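Local structure of separin (5U1T) at residues I86-S95 and L135-R143. The protein is a caspase-like cysteine protease that triggers chromosome segregation by cleaving the Scc1 subunit of cohesin at the onset of anaphase, and is held inactive by securin beforehand. Residues are numbered along the deposited sequence; the frame is centred on the assembly and turned at random.
Sequences INNNALGLAS and LALQIILKR
Ile139 packs as a knob into the hole formed by Ile86, Leu91, Ala94 and Ser95, a worked example of knobs-into-holes packing in which one side chain engages two successive helices at once. CG1 of Ile139 stands anti to the carbonyl carbon (chi1 -63°), and the extended second torsion carries CD1 on toward helix 91-103. There Ile139 CD1 reaches Ser95 N at 3.6 Å and also touches Ala94 CB. The Ile86 side chain crosses that of Ile139 at about a right angle, with Ile86 CD1 3.9 Å from Ile139 CG1. Were Ile139 cut back to an alanine, a gap would probably open among these four residues, and Ile86 and Ala94 would lose their shared apolar partner.

Aliphatic parts of charged residues extend the apolar contact. Leu91 CD1 meets Lys142 CB at 3.6 Å, and Leu91 CB lies 3.8 Å from Arg143 CG. Arg143 then bends at chi3 (86°), bringing one guanidinium face over Gly92 CA while Ser95 CB sits at the edge.

Between helices 69-87 and 91-103, the chain turns through a Schellman motif with Asn89, at positive phi, as the C-prime residue. The segments 91-95 and 135-142 run roughly antiparallel (153° between their directions), their axes 10.2 Å apart. Leu113 of helix 113-117 touches both Ile139 and Ser95, helix 172-185 packs on Gln138, and another protein's backbone accepts a hydrogen bond from Lys142 NZ.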
ATOM      1  N   ILE A  86     -43.527  -8.399  56.390  1.00 62.45           N
ATOM      2  CA  ILE A  86     -43.646  -7.694  57.661  1.00 63.14           C
ATOM      3  C   ILE A  86     -45.094  -7.677  58.148  1.00 67.14           C
ATOM      4  O   ILE A  86     -45.357  -8.010  59.298  1.00 71.94           O
ATOM      5  CB  ILE A  86     -43.104  -6.249  57.563  1.00 61.55           C
ATOM      6  CG1 ILE A  86     -41.601  -6.282  57.288  1.00 54.88           C
ATOM      7  CG2 ILE A  86     -43.391  -5.467  58.833  1.00 54.96           C
ATOM      8  CD1 ILE A  86     -40.964  -4.924  57.090  1.00 62.68           C
ATOM      9  N   ASN A  87     -46.035  -7.326  57.273  1.00 69.57           N
ATOM     10  CA  ASN A  87     -47.436  -7.264  57.672  1.00 58.12           C
ATOM     11  C   ASN A  87     -47.974  -8.627  58.056  1.00 67.19           C
ATOM     12  O   ASN A  87     -48.873  -8.721  58.882  1.00 80.19           O
ATOM     13  CB  ASN A  87     -48.304  -6.674  56.569  1.00 58.87           C
ATOM     14  CG  ASN A  87     -47.924  -5.240  56.217  1.00 68.68           C
ATOM     15  OD1 ASN A  87     -47.384  -4.509  57.051  1.00 65.72           O
ATOM     16  ND2 ASN A  87     -48.217  -4.830  54.978  1.00 64.02           N
ATOM     17  N   ASN A  88     -47.437  -9.693  57.488  1.00 62.58           N
ATOM     18  CA  ASN A  88     -47.905 -11.019  57.868  1.00 65.66           C
ATOM     19  C   ASN A  88     -47.053 -11.630  58.958  1.00 64.66           C
ATOM     20  O   ASN A  88     -47.144 -12.823  59.238  1.00 63.60           O
ATOM     21  CB  ASN A  88     -47.952 -11.935  56.660  1.00 68.50           C
ATOM     22  CG  ASN A  88     -49.136 -11.648  55.772  1.00 74.45           C
ATOM     23  OD1 ASN A  88     -50.240 -11.429  56.259  1.00 79.53           O
ATOM     24  ND2 ASN A  88     -48.914 -11.633  54.465  1.00 87.58           N
ATOM     25  N   ASN A  89     -46.223 -10.789  59.558  1.00 62.94           N
ATOM     26  CA  ASN A  89     -45.429 -11.139  60.732  1.00 68.01           C
ATOM     27  C   ASN A  89     -44.365 -12.213  60.513  1.00 72.88           C
ATOM     28  O   ASN A  89     -44.027 -12.970  61.441  1.00 74.61           O
ATOM     29  CB  ASN A  89     -46.342 -11.571  61.869  1.00 72.61           C
ATOM     30  CG  ASN A  89     -45.992 -10.891  63.146  1.00 78.18           C
ATOM     31  OD1 ASN A  89     -46.094  -9.665  63.243  1.00 78.91           O
ATOM     32  ND2 ASN A  89     -45.560 -11.671  64.146  1.00 84.68           N
ATOM     33  N   ALA A  90     -43.841 -12.253  59.287  1.00 69.21           N
ATOM     34  CA  ALA A  90     -42.710 -13.090  58.928  1.00 63.73           C
ATOM     35  C   ALA A  90     -41.447 -12.259  59.051  1.00 60.80           C
ATOM     36  O   ALA A  90     -40.779 -11.982  58.070  1.00 67.52           O
ATOM     37  CB  ALA A  90     -42.877 -13.618  57.521  1.00 64.05           C
ATOM     38  N   LEU A  91     -41.203 -11.763  60.237  1.00 61.10           N
ATOM     39  CA  LEU A  91     -40.091 -10.891  60.483  1.00 59.55           C
ATOM     40  C   LEU A  91     -38.757 -11.511  60.289  1.00 61.43           C
ATOM     41  O   LEU A  91     -37.813 -10.823  60.009  1.00 61.73           O
ATOM     42  CB  LEU A  91     -40.191 -10.321  61.876  1.00 64.00           C
ATOM     43  CG  LEU A  91     -41.530  -9.656  62.117  1.00 64.46           C
ATOM     44  CD1 LEU A  91     -41.614  -9.200  63.549  1.00 59.62           C
ATOM     45  CD2 LEU A  91     -41.681  -8.484  61.182  1.00 58.48           C
ATOM     46  N   GLY A  92     -38.665 -12.812  60.454  1.00 60.86           N
ATOM     47  CA  GLY A  92     -37.403 -13.474  60.265  1.00 57.73           C
ATOM     48  C   GLY A  92     -37.095 -13.515  58.794  1.00 61.66           C
ATOM     49  O   GLY A  92     -35.999 -13.278  58.366  1.00 58.21           O
ATOM     50  N   LEU A  93     -38.102 -13.816  58.014  1.00 61.03           N
ATOM     51  CA  LEU A  93     -37.964 -13.898  56.595  1.00 60.31           C
ATOM     52  C   LEU A  93     -37.787 -12.543  55.969  1.00 61.19           C
ATOM     53  O   LEU A  93     -37.061 -12.392  55.026  1.00 59.10           O
ATOM     54  CB  LEU A  93     -39.219 -14.519  56.038  1.00 59.03           C
ATOM     55  CG  LEU A  93     -39.061 -15.799  55.268  1.00 62.63           C
ATOM     56  CD1 LEU A  93     -40.431 -16.276  54.881  1.00 58.96           C
ATOM     57  CD2 LEU A  93     -38.268 -15.490  54.031  1.00 66.27           C
ATOM     58  N   ALA A  94     -38.474 -11.557  56.492  1.00 59.67           N
ATOM     59  CA  ALA A  94     -38.399 -10.237  55.944  1.00 61.48           C
ATOM     60  C   ALA A  94     -37.025  -9.704  56.116  1.00 54.72           C
ATOM     61  O   ALA A  94     -36.503  -9.065  55.261  1.00 54.04           O
ATOM     62  CB  ALA A  94     -39.393  -9.341  56.629  1.00 56.52           C
ATOM     63  N   SER A  95     -36.455  -9.952  57.262  1.00 53.66           N
ATOM     64  CA  SER A  95     -35.114  -9.507  57.581  1.00 59.21           C
ATOM     65  C   SER A  95     -34.065 -10.047  56.589  1.00 58.65           C
ATOM     66  O   SER A  95     -33.225  -9.298  56.071  1.00 56.80           O
ATOM     67  CB  SER A  95     -34.767  -9.929  59.009  1.00 54.60           C
ATOM     68  OG  SER A  95     -33.583  -9.299  59.451  1.00 55.25           O
ATOM     69  N   LEU A 135     -37.215   0.065  56.687  1.00 58.04           N
ATOM     70  CA  LEU A 135     -37.789  -1.272  56.829  1.00 59.17           C
ATOM     71  C   LEU A 135     -36.987  -2.088  57.853  1.00 59.14           C
ATOM     72  O   LEU A 135     -37.555  -2.818  58.665  1.00 59.75           O
ATOM     73  CB  LEU A 135     -37.846  -1.988  55.482  1.00 52.88           C
ATOM     74  CG  LEU A 135     -38.695  -1.290  54.404  1.00 64.66           C
ATOM     75  CD1 LEU A 135     -38.451  -1.851  52.982  1.00 58.27           C
ATOM     76  CD2 LEU A 135     -40.147  -1.396  54.767  1.00 59.06           C
ATOM     77  N   ALA A 136     -35.669  -1.939  57.821  1.00 53.17           N
ATOM     78  CA  ALA A 136     -34.812  -2.624  58.763  1.00 55.94           C
ATOM     79  C   ALA A 136     -35.079  -2.125  60.178  1.00 61.36           C
ATOM     80  O   ALA A 136     -35.082  -2.914  61.134  1.00 62.33           O
ATOM     81  CB  ALA A 136     -33.350  -2.441  58.390  1.00 51.49           C
ATOM     82  N   LEU A 137     -35.308  -0.827  60.326  1.00 60.60           N
ATOM     83  CA  LEU A 137     -35.635  -0.285  61.647  1.00 59.70           C
ATOM     84  C   LEU A 137     -36.998  -0.787  62.117  1.00 59.19           C
ATOM     85  O   LEU A 137     -37.175  -1.089  63.293  1.00 64.65           O
ATOM     86  CB  LEU A 137     -35.608   1.241  61.643  1.00 54.61           C
ATOM     87  CG  LEU A 137     -34.212   1.856  61.551  1.00 53.85           C
ATOM     88  CD1 LEU A 137     -34.282   3.362  61.579  1.00 53.34           C
ATOM     89  CD2 LEU A 137     -33.305   1.349  62.643  1.00 51.91           C
ATOM     90  N   GLN A 138     -37.949  -0.881  61.193  1.00 59.53           N
ATOM     91  CA  GLN A 138     -39.269  -1.434  61.488  1.00 56.94           C
ATOM     92  C   GLN A 138     -39.128  -2.840  62.043  1.00 61.21           C
ATOM     93  O   GLN A 138     -39.731  -3.171  63.068  1.00 70.37           O
ATOM     94  CB  GLN A 138     -40.155  -1.433  60.231  1.00 58.96           C
ATOM     95  CG  GLN A 138     -41.557  -2.042  60.382  1.00 55.76           C
ATOM     96  CD  GLN A 138     -42.456  -1.274  61.351  1.00 65.70           C
ATOM     97  OE1 GLN A 138     -42.202  -0.111  61.677  1.00 59.01           O
ATOM     98  NE2 GLN A 138     -43.514  -1.936  61.821  1.00 66.11           N
ATOM     99  N   ILE A 139     -38.315  -3.658  61.380  1.00 59.50           N
ATOM    100  CA  ILE A 139     -38.092  -5.037  61.794  1.00 60.47           C
ATOM    101  C   ILE A 139     -37.450  -5.090  63.181  1.00 62.08           C
ATOM    102  O   ILE A 139     -37.933  -5.823  64.050  1.00 65.86           O
ATOM    103  CB  ILE A 139     -37.224  -5.798  60.758  1.00 61.44           C
ATOM    104  CG1 ILE A 139     -37.964  -5.872  59.421  1.00 61.03           C
ATOM    105  CG2 ILE A 139     -36.908  -7.199  61.236  1.00 55.64           C
ATOM    106  CD1 ILE A 139     -37.196  -6.538  58.317  1.00 57.66           C
ATOM    107  N   ILE A 140     -36.392  -4.303  63.402  1.00 59.74           N
ATOM    108  CA  ILE A 140     -35.711  -4.264  64.705  1.00 60.51           C
ATOM    109  C   ILE A 140     -36.707  -3.895  65.796  1.00 67.44           C
ATOM    110  O   ILE A 140     -36.679  -4.412  66.929  1.00 67.61           O
ATOM    111  CB  ILE A 140     -34.539  -3.258  64.713  1.00 63.28           C
ATOM    112  CG1 ILE A 140     -33.491  -3.647  63.670  1.00 60.06           C
ATOM    113  CG2 ILE A 140     -33.893  -3.191  66.087  1.00 59.44           C
ATOM    114  CD1 ILE A 140     -32.375  -2.648  63.517  1.00 58.78           C
ATOM    115  N   LEU A 141     -37.617  -3.002  65.444  1.00 64.91           N
ATOM    116  CA  LEU A 141     -38.671  -2.628  66.358  1.00 63.93           C
ATOM    117  C   LEU A 141     -39.622  -3.789  66.638  1.00 66.00           C
ATOM    118  O   LEU A 141     -39.834  -4.139  67.787  1.00 71.96           O
ATOM    119  CB  LEU A 141     -39.438  -1.444  65.800  1.00 69.82           C
ATOM    120  CG  LEU A 141     -40.395  -0.863  66.821  1.00 70.04           C
ATOM    121  CD1 LEU A 141     -39.612  -0.440  68.048  1.00 67.32           C
ATOM    122  CD2 LEU A 141     -41.112   0.303  66.187  1.00 79.42           C
ATOM    123  N   LYS A 142     -40.187  -4.394  65.599  1.00 62.91           N
ATOM    124  CA  LYS A 142     -41.187  -5.432  65.820  1.00 58.05           C
ATOM    125  C   LYS A 142     -40.604  -6.733  66.364  1.00 64.10           C
ATOM    126  O   LYS A 142     -41.324  -7.528  66.967  1.00 65.46           O
ATOM    127  CB  LYS A 142     -41.962  -5.712  64.541  1.00 57.94           C
ATOM    128  CG  LYS A 142     -42.800  -4.541  64.102  1.00 66.52           C
ATOM    129  CD  LYS A 142     -43.559  -3.967  65.281  1.00 67.56           C
ATOM    130  CE  LYS A 142     -45.046  -4.255  65.195  1.00 72.14           C
ATOM    131  NZ  LYS A 142     -45.764  -3.193  64.390  1.00 83.42           N
ATOM    132  N   ARG A 143     -39.308  -6.961  66.161  1.00 66.68           N
ATOM    133  CA  ARG A 143     -38.648  -8.105  66.788  1.00 61.42           C
ATOM    134  C   ARG A 143     -38.218  -7.781  68.223  1.00 67.68           C
ATOM    135  O   ARG A 143     -37.705  -8.654  68.940  1.00 67.66           O
ATOM    136  CB  ARG A 143     -37.443  -8.549  65.964  1.00 63.40           C
ATOM    137  CG  ARG A 143     -37.799  -9.092  64.585  1.00 64.66           C
ATOM    138  CD  ARG A 143     -36.610  -9.755  63.913  1.00 60.79           C
ATOM    139  NE  ARG A 143     -36.449 -11.160  64.278  1.00 57.05           N
ATOM    140  CZ  ARG A 143     -35.787 -12.042  63.537  1.00 64.71           C
ATOM    141  NH1 ARG A 143     -35.220 -11.654  62.399  1.00 66.43           N
ATOM    142  NH2 ARG A 143     -35.688 -13.304  63.930  1.00 61.97           N
TER